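Long-range contacts in acetolactate synthase isozyme 1 large subunit (Escherichia coli, PDB 6LPI), which belongs to the thiamine diphosphate-dependent enzymes and binds thiamine diphosphate, a magnesium ion and flavin-adenine dinucleotide: residues H478-L483 with Y547-P552; G292-F297 with K315-H320; I39-D44 with V174-F179. All blocks are in the same frame, centred on the assembly; numbering follows the deposited sequence.

Contact 1. Residues H478-L483 with Y547-P552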
loop_
_atom_site.group_PDB
_atom_site.type_symbol
_atom_site.label_atom_id
_atom_site.label_comp_id
_atom_site.label_asym_id
_atom_site.label_seq_id
_atom_site.Cartn_x
_atom_site.Cartn_y
_atom_site.Cartn_z
ATOM N N HIS B 478 5.143 17.843 15.897
ATOM C CA HIS B 478 5.795 19.076 16.361
ATOM C C HIS B 478 5.602 20.209 15.362
ATOM O O HIS B 478 5.340 21.362 15.738
ATOM C CB HIS B 478 7.286 18.795 16.572
ATOM C CG HIS B 478 8.060 19.914 17.192
ATOM N ND1 HIS B 478 8.310 21.103 16.541
ATOM C CD2 HIS B 478 8.687 19.999 18.390
ATOM C CE1 HIS B 478 9.037 21.884 17.323
ATOM N NE2 HIS B 478 9.281 21.237 18.449
ATOM N N GLN B 479 5.680 19.884 14.075
ATOM C CA GLN B 479 5.544 20.901 13.055
ATOM C C GLN B 479 4.084 21.291 12.878
ATOM O O GLN B 479 3.777 22.480 12.743
ATOM C CB GLN B 479 6.179 20.401 11.754
ATOM C CG GLN B 479 5.842 21.194 10.501
ATOM C CD GLN B 479 6.712 20.757 9.333
ATOM O OE1 GLN B 479 7.564 19.883 9.480
ATOM N NE2 GLN B 479 6.563 21.416 8.198
ATOM N N GLN B 480 3.163 20.324 12.956
ATOM C CA GLN B 480 1.747 20.667 12.820
ATOM C C GLN B 480 1.235 21.504 13.998
ATOM O O GLN B 480 0.486 22.467 13.805
ATOM C CB GLN B 480 0.903 19.398 12.660
ATOM C CG GLN B 480 0.678 18.978 11.201
ATOM C CD GLN B 480 0.168 17.553 11.066
ATOM O OE1 GLN B 480 0.432 16.703 11.916
ATOM N NE2 GLN B 480 -0.585 17.291 10.001
ATOM N N GLN B 481 1.637 21.181 15.219
ATOM C CA GLN B 481 1.170 21.973 16.345
ATOM C C GLN B 481 1.819 23.354 16.326
ATOM O O GLN B 481 1.141 24.376 16.490
ATOM C CB GLN B 481 1.491 21.267 17.659
ATOM C CG GLN B 481 1.394 19.769 17.630
ATOM C CD GLN B 481 1.411 19.195 19.012
ATOM O OE1 GLN B 481 0.402 18.675 19.520
ATOM N NE2 GLN B 481 2.550 19.352 19.671
ATOM N N SER B 482 3.135 23.414 16.095
ATOM C CA SER B 482 3.789 24.719 16.129
ATOM C C SER B 482 3.270 25.632 15.010
ATOM O O SER B 482 3.063 26.832 15.220
ATOM C CB SER B 482 5.314 24.535 16.113
ATOM O OG SER B 482 5.856 24.443 14.820
ATOM N N LEU B 483 2.948 25.073 13.844
ATOM C CA LEU B 483 2.500 25.938 12.757
ATOM C C LEU B 483 0.999 26.222 12.785
ATOM O O LEU B 483 0.577 27.302 12.349
ATOM C CB LEU B 483 2.869 25.317 11.407
ATOM C CG LEU B 483 4.241 25.467 10.729
ATOM C CD1 LEU B 483 5.410 25.287 11.651
ATOM C CD2 LEU B 483 4.280 24.435 9.616
ATOM N N TYR B 547 9.763 21.534 4.478
ATOM C CA TYR B 547 9.175 22.550 3.625
ATOM C C TYR B 547 9.354 22.173 2.156
ATOM O O TYR B 547 10.341 21.530 1.786
ATOM C CB TYR B 547 9.791 23.933 3.890
ATOM C CG TYR B 547 9.321 24.595 5.178
ATOM C CD1 TYR B 547 7.979 24.568 5.559
ATOM C CD2 TYR B 547 10.225 25.269 6.011
ATOM C CE1 TYR B 547 7.551 25.177 6.740
ATOM C CE2 TYR B 547 9.801 25.892 7.186
ATOM C CZ TYR B 547 8.466 25.841 7.546
ATOM O OH TYR B 547 8.062 26.453 8.714
ATOM N N PRO B 548 8.405 22.543 1.298
ATOM C CA PRO B 548 7.181 23.234 1.721
ATOM C C PRO B 548 6.128 22.287 2.296
ATOM O O PRO B 548 6.210 21.072 2.123
ATOM C CB PRO B 548 6.697 23.906 0.438
ATOM C CG PRO B 548 7.261 23.087 -0.673
ATOM C CD PRO B 548 8.522 22.433 -0.165
ATOM N N MET B 549 5.178 22.864 3.031
ATOM C CA MET B 549 4.038 22.143 3.577
ATOM C C MET B 549 2.730 22.753 3.071
ATOM O O MET B 549 2.593 23.979 2.990
ATOM C CB MET B 549 4.072 22.162 5.106
ATOM C CG MET B 549 2.893 21.452 5.734
ATOM S SD MET B 549 2.802 21.675 7.513
ATOM C CE MET B 549 2.775 19.980 8.103
ATOM N N VAL B 550 1.777 21.901 2.713
ATOM C CA VAL B 550 0.409 22.331 2.411
ATOM C C VAL B 550 -0.432 22.118 3.653
ATOM O O VAL B 550 -0.596 20.965 4.100
ATOM C CB VAL B 550 -0.190 21.579 1.209
ATOM C CG1 VAL B 550 -1.560 22.136 0.886
ATOM C CG2 VAL B 550 0.718 21.680 -0.011
ATOM N N PRO B 551 -0.975 23.171 4.263
ATOM C CA PRO B 551 -1.771 23.021 5.477
ATOM C C PRO B 551 -2.965 22.128 5.211
ATOM O O PRO B 551 -3.555 22.185 4.120
ATOM C CB PRO B 551 -2.214 24.457 5.793
ATOM C CG PRO B 551 -1.211 25.307 5.112
ATOM C CD PRO B 551 -0.825 24.577 3.871
ATOM N N PRO B 552 -3.334 21.279 6.166
ATOM C CA PRO B 552 -4.437 20.339 5.927
ATOM C C PRO B 552 -5.703 21.098 5.545
ATOM O O PRO B 552 -6.033 22.130 6.139
ATOM C CB PRO B 552 -4.583 19.604 7.266
ATOM C CG PRO B 552 -3.285 19.834 7.996
ATOM C CD PRO B 552 -2.786 21.177 7.532
#

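Contact 2. Residues G292-F297 with K315-H320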
loop_
_atom_site.group_PDB
_atom_site.type_symbol
_atom_site.label_atom_id
_atom_site.label_comp_id
_atom_site.label_asym_id
_atom_site.label_seq_id
_atom_site.Cartn_x
_atom_site.Cartn_y
_atom_site.Cartn_z
ATOM N N GLY B 292 -4.498 17.824 -2.677
ATOM C CA GLY B 292 -4.989 18.949 -1.905
ATOM C C GLY B 292 -6.496 19.046 -2.075
ATOM O O GLY B 292 -7.166 18.065 -2.391
ATOM N N LYS B 293 -7.038 20.257 -1.893
ATOM C CA LYS B 293 -8.462 20.525 -2.115
ATOM C C LYS B 293 -8.856 20.147 -3.535
ATOM O O LYS B 293 -8.372 20.741 -4.508
ATOM C CB LYS B 293 -8.813 21.984 -1.844
ATOM C CG LYS B 293 -9.003 22.274 -0.377
ATOM C CD LYS B 293 -10.054 23.327 -0.157
ATOM C CE LYS B 293 -11.401 22.846 -0.644
ATOM N NZ LYS B 293 -12.396 23.941 -0.579
ATOM N N THR B 294 -9.709 19.127 -3.645
ATOM C CA THR B 294 -10.026 18.518 -4.931
ATOM C C THR B 294 -10.433 19.544 -5.982
ATOM O O THR B 294 -9.874 19.587 -7.083
ATOM C CB THR B 294 -11.151 17.513 -4.719
ATOM O OG1 THR B 294 -10.735 16.542 -3.750
ATOM C CG2 THR B 294 -11.505 16.844 -6.014
ATOM N N GLU B 295 -11.390 20.399 -5.649
ATOM C CA GLU B 295 -11.943 21.305 -6.641
ATOM C C GLU B 295 -10.940 22.356 -7.103
ATOM O O GLU B 295 -11.119 22.934 -8.181
ATOM C CB GLU B 295 -13.210 21.943 -6.075
ATOM C CG GLU B 295 -14.242 20.906 -5.609
ATOM C CD GLU B 295 -13.980 20.371 -4.199
ATOM O OE1 GLU B 295 -13.298 21.068 -3.410
ATOM O OE2 GLU B 295 -14.467 19.256 -3.881
ATOM N N GLN B 296 -9.873 22.601 -6.347
ATOM C CA GLN B 296 -8.889 23.599 -6.745
ATOM C C GLN B 296 -7.654 22.959 -7.358
ATOM O O GLN B 296 -6.647 23.640 -7.554
ATOM C CB GLN B 296 -8.466 24.463 -5.554
ATOM C CG GLN B 296 -9.607 24.958 -4.715
ATOM C CD GLN B 296 -10.391 26.045 -5.405
ATOM O OE1 GLN B 296 -10.179 26.317 -6.583
ATOM N NE2 GLN B 296 -11.284 26.698 -4.669
ATOM N N PHE B 297 -7.724 21.694 -7.731
ATOM C CA PHE B 297 -6.550 20.981 -8.205
ATOM C C PHE B 297 -6.670 20.844 -9.711
ATOM O O PHE B 297 -7.482 20.058 -10.209
ATOM C CB PHE B 297 -6.406 19.602 -7.565
ATOM C CG PHE B 297 -5.246 18.837 -8.112
ATOM C CD1 PHE B 297 -3.945 19.238 -7.818
ATOM C CD2 PHE B 297 -5.434 17.748 -8.940
ATOM C CE1 PHE B 297 -2.858 18.549 -8.336
ATOM C CE2 PHE B 297 -4.342 17.069 -9.484
ATOM C CZ PHE B 297 -3.060 17.466 -9.171
ATOM N N LYS B 315 -14.136 8.498 -8.445
ATOM C CA LYS B 315 -14.338 8.572 -7.006
ATOM C C LYS B 315 -14.096 9.983 -6.484
ATOM O O LYS B 315 -14.846 10.453 -5.625
ATOM C CB LYS B 315 -13.434 7.566 -6.302
ATOM C CG LYS B 315 -13.458 7.677 -4.792
ATOM C CD LYS B 315 -12.488 6.673 -4.198
ATOM C CE LYS B 315 -11.061 7.192 -4.179
ATOM N NZ LYS B 315 -10.214 6.292 -3.345
ATOM N N ILE B 316 -13.083 10.700 -7.007
ATOM C CA ILE B 316 -12.700 11.997 -6.463
ATOM C C ILE B 316 -12.725 13.110 -7.513
ATOM O O ILE B 316 -13.239 14.204 -7.254
ATOM C CB ILE B 316 -11.339 11.927 -5.754
ATOM C CG1 ILE B 316 -11.425 10.841 -4.651
ATOM C CG2 ILE B 316 -10.971 13.284 -5.225
ATOM C CD1 ILE B 316 -10.503 11.013 -3.504
ATOM N N LYS B 317 -12.113 12.873 -8.671
ATOM C CA LYS B 317 -12.193 13.764 -9.827
ATOM C C LYS B 317 -12.844 13.027 -10.993
ATOM O O LYS B 317 -12.578 11.846 -11.219
ATOM C CB LYS B 317 -10.805 14.289 -10.284
ATOM C CG LYS B 317 -10.122 15.296 -9.362
ATOM C CD LYS B 317 -10.722 16.685 -9.427
ATOM C CE LYS B 317 -9.767 17.656 -10.079
ATOM N NZ LYS B 317 -10.286 19.052 -9.930
ATOM N N GLN B 318 -13.698 13.705 -11.740
ATOM C CA GLN B 318 -14.369 13.022 -12.832
ATOM C C GLN B 318 -13.489 13.100 -14.071
ATOM O O GLN B 318 -13.045 14.196 -14.429
ATOM C CB GLN B 318 -15.733 13.638 -13.096
ATOM C CG GLN B 318 -16.627 13.625 -11.860
ATOM C CD GLN B 318 -17.351 12.323 -11.647
ATOM O OE1 GLN B 318 -17.728 11.984 -10.518
ATOM N NE2 GLN B 318 -17.584 11.592 -12.740
ATOM N N PRO B 319 -13.137 11.986 -14.690
ATOM C CA PRO B 319 -12.239 12.042 -15.839
ATOM C C PRO B 319 -13.030 12.255 -17.122
ATOM O O PRO B 319 -14.236 12.001 -17.203
ATOM C CB PRO B 319 -11.573 10.657 -15.830
ATOM C CG PRO B 319 -12.595 9.753 -15.270
ATOM C CD PRO B 319 -13.465 10.597 -14.319
ATOM N N HIS B 320 -12.325 12.749 -18.132
ATOM C CA HIS B 320 -12.938 12.875 -19.436
ATOM C C HIS B 320 -12.762 11.615 -20.258
ATOM O O HIS B 320 -13.597 11.307 -21.113
ATOM C CB HIS B 320 -12.359 14.094 -20.140
ATOM C CG HIS B 320 -12.699 15.379 -19.458
ATOM N ND1 HIS B 320 -12.159 15.738 -18.242
ATOM C CD2 HIS B 320 -13.514 16.395 -19.823
ATOM C CE1 HIS B 320 -12.626 16.921 -17.888
ATOM N NE2 HIS B 320 -13.450 17.343 -18.829
#

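Contact 3. Residues I39-D44 with V174-F179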
loop_
_atom_site.group_PDB
_atom_site.type_symbol
_atom_site.label_atom_id
_atom_site.label_comp_id
_atom_site.label_asym_id
_atom_site.label_seq_id
_atom_site.Cartn_x
_atom_site.Cartn_y
_atom_site.Cartn_z
ATOM N N ILE B 39 -2.190 -22.492 16.309
ATOM C CA ILE B 39 -1.515 -22.671 15.028
ATOM C C ILE B 39 -0.392 -23.698 15.109
ATOM O O ILE B 39 0.340 -23.885 14.119
ATOM C CB ILE B 39 -1.016 -21.326 14.457
ATOM C CG1 ILE B 39 -0.763 -21.422 12.952
ATOM C CG2 ILE B 39 0.255 -20.861 15.149
ATOM C CD1 ILE B 39 -1.928 -21.895 12.173
ATOM N N LEU B 40 -0.209 -24.355 16.261
ATOM C CA LEU B 40 0.906 -25.295 16.388
ATOM C C LEU B 40 0.870 -26.468 15.410
ATOM O O LEU B 40 1.961 -26.947 15.048
ATOM C CB LEU B 40 1.001 -25.840 17.816
ATOM C CG LEU B 40 1.542 -24.869 18.859
ATOM C CD1 LEU B 40 1.944 -25.614 20.144
ATOM C CD2 LEU B 40 2.699 -24.039 18.289
ATOM N N PRO B 41 -0.288 -27.000 14.989
ATOM C CA PRO B 41 -0.254 -28.051 13.951
ATOM C C PRO B 41 0.442 -27.627 12.660
ATOM O O PRO B 41 1.296 -28.371 12.157
ATOM C CB PRO B 41 -1.738 -28.364 13.740
ATOM C CG PRO B 41 -2.356 -28.067 15.045
ATOM C CD PRO B 41 -1.640 -26.854 15.560
ATOM N N VAL B 42 0.112 -26.454 12.108
ATOM C CA VAL B 42 0.780 -26.021 10.882
ATOM C C VAL B 42 2.281 -25.941 11.118
ATOM O O VAL B 42 3.086 -26.428 10.308
ATOM C CB VAL B 42 0.200 -24.681 10.390
ATOM C CG1 VAL B 42 0.874 -24.233 9.111
ATOM C CG2 VAL B 42 -1.275 -24.837 10.137
ATOM N N TYR B 43 2.678 -25.378 12.260
ATOM C CA TYR B 43 4.090 -25.320 12.590
ATOM C C TYR B 43 4.707 -26.717 12.598
ATOM O O TYR B 43 5.813 -26.918 12.075
ATOM C CB TYR B 43 4.273 -24.594 13.921
ATOM C CG TYR B 43 4.425 -23.110 13.718
ATOM C CD1 TYR B 43 3.311 -22.266 13.646
ATOM C CD2 TYR B 43 5.677 -22.542 13.547
ATOM C CE1 TYR B 43 3.458 -20.888 13.428
ATOM C CE2 TYR B 43 5.824 -21.167 13.341
ATOM C CZ TYR B 43 4.718 -20.353 13.290
ATOM O OH TYR B 43 4.879 -19.005 13.068
ATOM N N ASP B 44 3.981 -27.709 13.120
ATOM C CA ASP B 44 4.465 -29.085 13.060
ATOM C C ASP B 44 4.767 -29.474 11.624
ATOM O O ASP B 44 5.906 -29.820 11.283
ATOM C CB ASP B 44 3.433 -30.033 13.651
ATOM C CG ASP B 44 4.028 -31.347 14.042
ATOM O OD1 ASP B 44 4.727 -31.370 15.079
ATOM O OD2 ASP B 44 3.805 -32.345 13.324
ATOM N N VAL B 174 -9.515 -28.160 12.061
ATOM C CA VAL B 174 -9.372 -28.350 10.625
ATOM C C VAL B 174 -7.933 -28.676 10.252
ATOM O O VAL B 174 -7.687 -29.511 9.378
ATOM C CB VAL B 174 -9.891 -27.121 9.874
ATOM C CG1 VAL B 174 -9.489 -27.207 8.405
ATOM C CG2 VAL B 174 -11.386 -27.094 10.009
ATOM N N GLN B 175 -6.969 -28.042 10.919
ATOM C CA GLN B 175 -5.561 -28.325 10.656
ATOM C C GLN B 175 -5.172 -29.766 10.980
ATOM O O GLN B 175 -4.298 -30.327 10.308
ATOM C CB GLN B 175 -4.683 -27.371 11.453
ATOM C CG GLN B 175 -5.093 -25.938 11.306
ATOM C CD GLN B 175 -4.317 -25.033 12.212
ATOM O OE1 GLN B 175 -3.161 -25.317 12.544
ATOM N NE2 GLN B 175 -4.937 -23.934 12.627
ATOM N N THR B 176 -5.797 -30.388 11.991
ATOM C CA THR B 176 -5.374 -31.724 12.405
ATOM C C THR B 176 -6.265 -32.822 11.857
ATOM O O THR B 176 -5.962 -34.004 12.056
ATOM C CB THR B 176 -5.374 -31.850 13.936
ATOM O OG1 THR B 176 -6.629 -31.410 14.453
ATOM C CG2 THR B 176 -4.254 -30.979 14.540
ATOM N N ALA B 177 -7.326 -32.459 11.145
ATOM C CA ALA B 177 -8.098 -33.386 10.340
ATOM C C ALA B 177 -7.236 -33.964 9.213
ATOM O O ALA B 177 -6.139 -33.488 8.923
ATOM C CB ALA B 177 -9.333 -32.679 9.780
ATOM N N VAL B 178 -7.743 -35.021 8.589
ATOM C CA VAL B 178 -7.107 -35.621 7.424
ATOM C C VAL B 178 -8.140 -35.699 6.292
ATOM O O VAL B 178 -9.347 -35.820 6.530
ATOM C CB VAL B 178 -6.490 -36.996 7.778
ATOM C CG1 VAL B 178 -7.456 -37.853 8.568
ATOM C CG2 VAL B 178 -5.988 -37.727 6.543
ATOM N N PHE B 179 -7.678 -35.559 5.053
ATOM C CA PHE B 179 -8.583 -35.654 3.913
ATOM C C PHE B 179 -7.756 -36.042 2.704
ATOM O O PHE B 179 -6.537 -36.163 2.785
ATOM C CB PHE B 179 -9.390 -34.353 3.725
ATOM C CG PHE B 179 -8.643 -33.219 3.044
ATOM C CD1 PHE B 179 -9.249 -32.497 2.024
ATOM C CD2 PHE B 179 -7.391 -32.809 3.493
ATOM C CE1 PHE B 179 -8.594 -31.417 1.429
ATOM C CE2 PHE B 179 -6.733 -31.737 2.902
ATOM C CZ PHE B 179 -7.326 -31.043 1.873
#

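Contact 1. Residues H478-L483 with Y547-P552
M549 meets Q479, Q480 and L483, three residues that one helical turn brings to the same side of helix 476-484. The methionine is buried and reaches out from its extended backbone with CG anti to the backbone N (chi1 179°), then bends at its last torsion. L483 approaches it obliquely, CD2 lying 3.8 Å from the M549 SD atom. Q479 comes tip to tip with the methionine, and its NE2 also stands 3.8 Å from M549 SD. That amide is fixed by outside partners rather than by sulfur: NE2 gives its hydrogen bond to the carbonyl of V546, and OE1 accepts one from Q393. Q480 crosses the methionine at about a right angle, its CG 3.9 Å from the M549 CE methyl, so the thioether is bordered by aliphatic carbons and the tip of one amide.

The helix belongs to the C-terminal thiamine diphosphate-binding domain, an alpha/beta fold on a six-stranded parallel sheet. Residues 547-552 are part of the tail that leaves the last strand of that sheet, 534-539, and comes back across the helix; a cis peptide between Y547 and P548 turns the chain here. The tail is also tied by a backbone bond from V550 to M263, in the central domain.

Toward solvent the packing thins out at both ends of residues 547-552. Y547 is exposed, and its ring meets L483 tip to tip, OH lying 4.1 Å from L483 CD1, while the Q479 amide approaches the ring obliquely. At the other end the exposed ring of P552 approaches Q480 loosely, its CG 4.2 Å from Q480 NE2, and also packs on F484 of the same helix.

Contact 2. Residues G292-F297 with K315-H320
T294 and K317 bring the two backbones closest, their CA atoms 7.2 Å apart, where a short 3-10 turn at 294-295 faces the irregular chain of 315-320, extended only at 317-319. The lysine does most of the joining. Its chain bends twice, at chi2 (-75°) and chi3 (-111°), and its ammonium group bridges the carbonyls of T294 and F297, at the start of the turn and just after it. NZ donates to T294 O at 2.9 Å and to F297 O at 3.0 Å. T294 O already receives the turn's own bond from F297 N, and the two donors reach it from opposite faces of the carbonyl plane. The ammonium charge would be expected to polarise both carbonyls.

Behind the ammonium, along the same side chain, the methylenes of K317 run past T294 in the opposite direction, with K317 CD 3.5 Å from T294 CG2. K317 CE sits at the edge of the F297 ring, near its plane. I316 crosses T294 at about a right angle, its CG2 lying 3.6 Å from T294 OG1. F286, from a loop nearby, adds packing against both I316 and K317.

Each segment is a loop leading into a strand, 302-307 and 321-324, which lie side by side at one border of the parallel sheet of the central domain; its strand order 3-2-1-4-5-6 is that of the Rossmann fold.

Contact 3. Residues I39-D44 with V174-F179
The carboxamide of Q175 has I39 and V42 on one side of its plane and the ring of P41 on the other. I39 CD1 is 3.7 Å from Q175 NE2, and V42 CG2 lies on the same side, nearer the oxygen. Across the plane, P41 presents CB to Q175 OE1 at 3.6 Å. A second flat group, the Y43 ring, takes no part in this junction: I39 O lies at its edge, in the ring plane, and H54 packs with it edge-to-face.

Q175 gets there by an extended chain beyond CG (chi2 174°), which carries the amide out from the end of helix 172-175 to the first turn of helix 40-47. There OE1 accepts a weak hydrogen bond from V42 N, 3.5 Å long with an N-H...O angle of 144°. The other end of the amide is better satisfied, NE2 bonding to the carbonyl of I170, with a weak second bond to S38.

Both helices follow strands of one six-stranded parallel sheet, 30-33 and 166-171, in the N-terminal thiamine diphosphate-binding domain, and the contact joins segments whose closest ends are 130 residues apart in sequence. V42 also packs on A16 and I19 of helix 15-25.

Nearer the surface, T176 adds an apolar touch, its CG2 lying 3.5 Å from P41 CG as the two side chains cross obliquely. T176 OG1 turns back to the carbonyl of K172, and beyond it strand 178-180 pairs antiparallel with strand 12-14.

Each contact falls in a different domain, and contact 1 also involves the C-terminal tail. Contacts 1 and 2 are neighbours, their centres 23 Å apart and their nearest atoms about 5 Å apart without touching; the same tail passes both, since K293 has a backbone bond to A554. Contact 1 is closest to the bound ligands: the Q480 side chain is about 6 Å from a bound thiamine diphosphate and about 7 Å from flavin-adenine dinucleotide, while the F297 side chain of contact 2 is about 9 Å from flavin-adenine dinucleotide. Contact 3 is remote, its centre 52 Å from that of contact 1 and 50 Å from that of contact 2.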